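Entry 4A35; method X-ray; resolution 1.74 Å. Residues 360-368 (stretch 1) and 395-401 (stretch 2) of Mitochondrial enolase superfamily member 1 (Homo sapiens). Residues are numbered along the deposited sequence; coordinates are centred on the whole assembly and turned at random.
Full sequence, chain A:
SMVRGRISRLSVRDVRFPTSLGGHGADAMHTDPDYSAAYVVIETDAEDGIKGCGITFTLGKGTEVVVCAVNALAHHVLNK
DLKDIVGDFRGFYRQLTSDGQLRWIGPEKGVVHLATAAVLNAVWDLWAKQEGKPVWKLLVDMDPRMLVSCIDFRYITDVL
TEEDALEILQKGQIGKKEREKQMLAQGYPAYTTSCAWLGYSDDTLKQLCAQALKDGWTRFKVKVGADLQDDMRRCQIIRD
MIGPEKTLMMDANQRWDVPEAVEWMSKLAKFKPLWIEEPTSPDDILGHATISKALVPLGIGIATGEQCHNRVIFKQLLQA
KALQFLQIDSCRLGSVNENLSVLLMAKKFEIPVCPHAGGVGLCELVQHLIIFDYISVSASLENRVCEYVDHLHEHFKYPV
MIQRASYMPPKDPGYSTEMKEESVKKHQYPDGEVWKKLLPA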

ATOM      1  N   VAL A 360      -2.140  13.643  15.323  1.00 23.18           N
ATOM      2  CA  VAL A 360      -3.224  13.511  16.308  1.00 23.00           C
ATOM      3  C   VAL A 360      -2.952  12.298  17.158  1.00 25.34           C
ATOM      4  O   VAL A 360      -3.219  11.170  16.696  1.00 26.20           O
ATOM      5  CB  VAL A 360      -4.664  13.353  15.663  1.00 27.27           C
ATOM      6  CG1 VAL A 360      -5.753  13.351  16.752  1.00 28.58           C
ATOM      7  CG2 VAL A 360      -4.932  14.433  14.648  1.00 26.55           C
ATOM      8  N   GLY A 361      -2.456  12.503  18.373  1.00 21.21           N
ATOM      9  CA  GLY A 361      -2.276  11.394  19.310  1.00 19.92           C
ATOM     10  C   GLY A 361      -1.170  10.392  19.045  1.00 21.66           C
ATOM     11  O   GLY A 361      -1.030   9.448  19.828  1.00 20.19           O
ATOM     12  N   LEU A 362      -0.348  10.552  17.978  1.00 16.69           N
ATOM     13  CA  LEU A 362       0.762   9.578  17.787  1.00 15.14           C
ATOM     14  C   LEU A 362       1.738   9.571  18.998  1.00 20.53           C
ATOM     15  O   LEU A 362       2.205   8.496  19.364  1.00 19.82           O
ATOM     16  CB  LEU A 362       1.549   9.894  16.501  1.00 15.41           C
ATOM     17  CG  LEU A 362       0.713   9.917  15.175  1.00 21.57           C
ATOM     18  CD1 LEU A 362       1.637  10.250  13.954  1.00 21.63           C
ATOM     19  CD2 LEU A 362       0.004   8.533  14.933  1.00 19.91           C
ATOM     20  N   CYS A 363       2.040  10.755  19.596  1.00 17.39           N
ATOM     21  CA  CYS A 363       2.902  10.834  20.815  1.00 18.97           C
ATOM     22  C   CYS A 363       2.282   9.955  21.938  1.00 20.35           C
ATOM     23  O   CYS A 363       2.992   9.154  22.579  1.00 18.95           O
ATOM     24  CB  CYS A 363       3.046  12.284  21.295  1.00 20.09           C
ATOM     25  SG  CYS A 363       3.840  13.397  20.108  1.00 23.04           S
ATOM     26  N   GLU A 364       0.953  10.165  22.195  1.00 16.95           N
ATOM     27  CA  GLU A 364       0.214   9.474  23.246  1.00 16.48           C
ATOM     28  C   GLU A 364       0.325   7.933  23.102  1.00 20.88           C
ATOM     29  O   GLU A 364       0.482   7.255  24.115  1.00 18.90           O
ATOM     30  CB  GLU A 364      -1.274   9.879  23.201  1.00 18.52           C
ATOM     31  CG  GLU A 364      -1.600  11.225  23.869  1.00 20.89           C
ATOM     32  CD  GLU A 364      -0.965  12.484  23.286  1.00 22.35           C
ATOM     33  OE1 GLU A 364      -0.685  12.516  22.063  1.00 21.77           O
ATOM     34  OE2 GLU A 364      -0.898  13.494  24.026  1.00 22.71           O
ATOM     35  N   LEU A 365       0.348   7.418  21.874  1.00 18.45           N
ATOM     36  CA  LEU A 365       0.402   5.930  21.679  1.00 18.15           C
ATOM     37  C   LEU A 365       1.815   5.420  21.610  1.00 20.60           C
ATOM     38  O   LEU A 365       2.158   4.501  22.324  1.00 20.40           O
ATOM     39  CB  LEU A 365      -0.331   5.492  20.374  1.00 18.41           C
ATOM     40  CG  LEU A 365      -1.854   5.395  20.439  1.00 19.21           C
ATOM     41  CD1 LEU A 365      -2.490   6.768  20.818  1.00 19.38           C
ATOM     42  CD2 LEU A 365      -2.433   4.854  19.098  1.00 20.19           C
ATOM     43  N   VAL A 366       2.626   5.995  20.724  1.00 19.69           N
ATOM     44  CA  VAL A 366       3.938   5.450  20.428  1.00 17.49           C
ATOM     45  C   VAL A 366       4.889   5.449  21.669  1.00 19.65           C
ATOM     46  O   VAL A 366       5.723   4.563  21.762  1.00 19.47           O
ATOM     47  CB  VAL A 366       4.557   6.080  19.190  1.00 18.79           C
ATOM     48  CG1 VAL A 366       5.365   7.338  19.509  1.00 18.76           C
ATOM     49  CG2 VAL A 366       5.376   5.025  18.422  1.00 18.57           C
ATOM     50  N   GLN A 367       4.703   6.378  22.604  1.00 16.18           N
ATOM     51  CA  GLN A 367       5.521   6.421  23.857  1.00 15.36           C
ATOM     52  C   GLN A 367       5.427   5.028  24.594  1.00 19.28           C
ATOM     53  O   GLN A 367       6.414   4.572  25.144  1.00 17.29           O
ATOM     54  CB  GLN A 367       5.025   7.580  24.776  1.00 16.53           C
ATOM     55  CG  GLN A 367       3.592   7.392  25.278  1.00 19.05           C
ATOM     56  CD  GLN A 367       3.152   8.495  26.237  1.00 18.14           C
ATOM     57  OE1 GLN A 367       3.989   9.154  26.902  1.00 20.98           O
ATOM     58  NE2 GLN A 367       1.857   8.772  26.240  1.00 18.80           N
ATOM     59  N   HIS A 368       4.228   4.353  24.576  1.00 16.66           N
ATOM     60  CA  HIS A 368       4.085   3.047  25.227  1.00 17.21           C
ATOM     61  C   HIS A 368       4.990   2.024  24.561  1.00 19.40           C
ATOM     62  O   HIS A 368       5.572   1.183  25.233  1.00 19.55           O
ATOM     63  CB  HIS A 368       2.605   2.557  25.121  1.00 17.60           C
ATOM     64  CG  HIS A 368       1.624   3.316  25.963  1.00 19.75           C
ATOM     65  ND1 HIS A 368       1.279   2.875  27.239  1.00 19.40           N
ATOM     66  CD2 HIS A 368       0.928   4.435  25.678  1.00 19.92           C
ATOM     67  CE1 HIS A 368       0.414   3.765  27.694  1.00 19.63           C
ATOM     68  NE2 HIS A 368       0.152   4.713  26.780  1.00 20.53           N
ATOM     69  N   HIS A 395      -6.717  17.605  23.537  1.00 19.29           N
ATOM     70  CA  HIS A 395      -7.917  16.880  23.100  1.00 19.61           C
ATOM     71  C   HIS A 395      -7.918  15.427  23.583  1.00 21.40           C
ATOM     72  O   HIS A 395      -8.908  14.722  23.377  1.00 22.23           O
ATOM     73  CB  HIS A 395      -8.081  16.948  21.572  1.00 19.76           C
ATOM     74  CG  HIS A 395      -8.146  18.355  21.049  1.00 24.04           C
ATOM     75  ND1 HIS A 395      -9.138  19.228  21.449  1.00 26.09           N
ATOM     76  CD2 HIS A 395      -7.301  19.015  20.223  1.00 25.44           C
ATOM     77  CE1 HIS A 395      -8.891  20.373  20.836  1.00 25.22           C
ATOM     78  NE2 HIS A 395      -7.829  20.289  20.059  1.00 25.01           N
ATOM     79  N   PHE A 396      -6.837  15.009  24.262  1.00 20.42           N
ATOM     80  CA  PHE A 396      -6.717  13.662  24.820  1.00 19.94           C
ATOM     81  C   PHE A 396      -6.996  13.710  26.323  1.00 21.96           C
ATOM     82  O   PHE A 396      -6.556  14.624  27.025  1.00 23.85           O
ATOM     83  CB  PHE A 396      -5.317  13.062  24.512  1.00 20.08           C
ATOM     84  CG  PHE A 396      -5.251  12.675  23.047  1.00 19.61           C
ATOM     85  CD1 PHE A 396      -5.034  13.643  22.063  1.00 23.74           C
ATOM     86  CD2 PHE A 396      -5.600  11.387  22.633  1.00 19.31           C
ATOM     87  CE1 PHE A 396      -5.067  13.306  20.701  1.00 23.04           C
ATOM     88  CE2 PHE A 396      -5.653  11.052  21.259  1.00 21.13           C
ATOM     89  CZ  PHE A 396      -5.389  12.011  20.310  1.00 21.15           C
ATOM     90  N   LYS A 397      -7.696  12.689  26.809  1.00 19.36           N
ATOM     91  CA  LYS A 397      -8.003  12.512  28.236  1.00 20.24           C
ATOM     92  C   LYS A 397      -6.674  12.267  29.034  1.00 23.64           C
ATOM     93  O   LYS A 397      -6.527  12.708  30.179  1.00 24.54           O
ATOM     94  CB  LYS A 397      -9.008  11.349  28.406  1.00 21.86           C
ATOM     95  CG  LYS A 397      -9.312  11.053  29.909  1.00 25.71           C
ATOM     96  CD  LYS A 397     -10.417  10.013  30.156  1.00 28.60           C
ATOM     97  CE  LYS A 397     -10.678   9.880  31.672  1.00 27.04           C
ATOM     98  NZ  LYS A 397     -11.868   9.009  31.906  1.00 37.50           N
ATOM     99  N   TYR A 398      -5.737  11.529  28.423  1.00 20.02           N
ATOM    100  CA  TYR A 398      -4.439  11.170  29.037  1.00 19.65           C
ATOM    101  C   TYR A 398      -3.300  11.766  28.194  1.00 23.31           C
ATOM    102  O   TYR A 398      -2.643  11.047  27.446  1.00 23.34           O
ATOM    103  CB  TYR A 398      -4.325   9.643  29.127  1.00 20.00           C
ATOM    104  CG  TYR A 398      -5.496   9.005  29.838  1.00 21.61           C
ATOM    105  CD1 TYR A 398      -5.621   9.086  31.228  1.00 24.76           C
ATOM    106  CD2 TYR A 398      -6.522   8.378  29.119  1.00 20.62           C
ATOM    107  CE1 TYR A 398      -6.706   8.501  31.893  1.00 26.45           C
ATOM    108  CE2 TYR A 398      -7.605   7.787  29.769  1.00 21.40           C
ATOM    109  CZ  TYR A 398      -7.679   7.831  31.163  1.00 32.05           C
ATOM    110  OH  TYR A 398      -8.720   7.241  31.850  1.00 29.85           O
ATOM    111  N   PRO A 399      -3.081  13.103  28.227  1.00 22.25           N
ATOM    112  CA  PRO A 399      -2.067  13.689  27.319  1.00 22.23           C
ATOM    113  C   PRO A 399      -0.671  13.262  27.728  1.00 26.37           C
ATOM    114  O   PRO A 399      -0.480  12.926  28.901  1.00 22.94           O
ATOM    115  CB  PRO A 399      -2.245  15.206  27.526  1.00 23.46           C
ATOM    116  CG  PRO A 399      -2.789  15.307  28.958  1.00 26.84           C
ATOM    117  CD  PRO A 399      -3.736  14.145  29.058  1.00 22.95           C
ATOM    118  N   VAL A 400       0.288  13.299  26.795  1.00 23.17           N
ATOM    119  CA  VAL A 400       1.675  12.985  27.151  1.00 23.06           C
ATOM    120  C   VAL A 400       2.189  13.962  28.262  1.00 27.08           C
ATOM    121  O   VAL A 400       1.821  15.155  28.305  1.00 24.47           O
ATOM    122  CB  VAL A 400       2.631  12.987  25.926  1.00 26.04           C
ATOM    123  CG1 VAL A 400       2.268  11.923  24.879  1.00 24.35           C
ATOM    124  CG2 VAL A 400       2.742  14.356  25.285  1.00 27.43           C
ATOM    125  N   MET A 401       3.039  13.444  29.149  1.00 24.22           N
ATOM    126  CA  MET A 401       3.699  14.220  30.203  1.00 24.55           C
ATOM    127  C   MET A 401       5.186  14.321  29.883  1.00 27.08           C
ATOM    128  O   MET A 401       5.924  13.340  29.994  1.00 25.51           O
ATOM    129  CB  MET A 401       3.479  13.600  31.610  1.00 28.02           C
ATOM    130  CG  MET A 401       2.020  13.409  31.980  1.00 33.38           C
ATOM    131  SD  MET A 401       1.239  14.967  32.451  0.50 38.18           S
ATOM    132  CE  MET A 401       0.264  15.144  31.244  1.00 33.76           C
TER
HETATM  133  O   HOH W   1      -0.498   9.411  27.960  1.00 21.55           O
HETATM  134  O   HOH W   2       3.751  10.811  29.058  1.00 22.66           O

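A buried carboxylate can pin an irregular segment to a helix by accepting a hydrogen bond from a backbone amide, and the contact between residues 360-368 and 395-401 illustrates how apolar packing accompanies such a bond. Stretch 2, without regular helix or strand, runs alongside the start of the helix in the same general direction, and the backbones come nearest at Glu 364 and Val 400, whose CA atoms lie 5.5 Å apart. Val 360 opens the interface, its CG1 resting 3.8 Å from CZ of Phe 396, at the edge of the ring. Gly 361, the N-cap, follows with a positive phi that favours glycine; its CA sits 3.3 Å from Phe 396 CZ, and a CB here would clash with that atom. Two residues on, Cys 363 CB meets Val 400 CG1 at 3.7 Å, a small apolar contact. Glu 364 does the central work: its OE2 accepts a hydrogen bond from Val 400 N at 3.0 Å, with an N-H...O angle of 159°, while its OE1 lies over one face of the Phe 396 ring. Gln 367 closes the contact. Its NE2 donates to Glu 364 O at 3.0 Å, and its amide reaches stretch 2 through two waters, one weakly bound by NE2 and donating to Tyr 398 O, the other joining OE1 to Met 401 N.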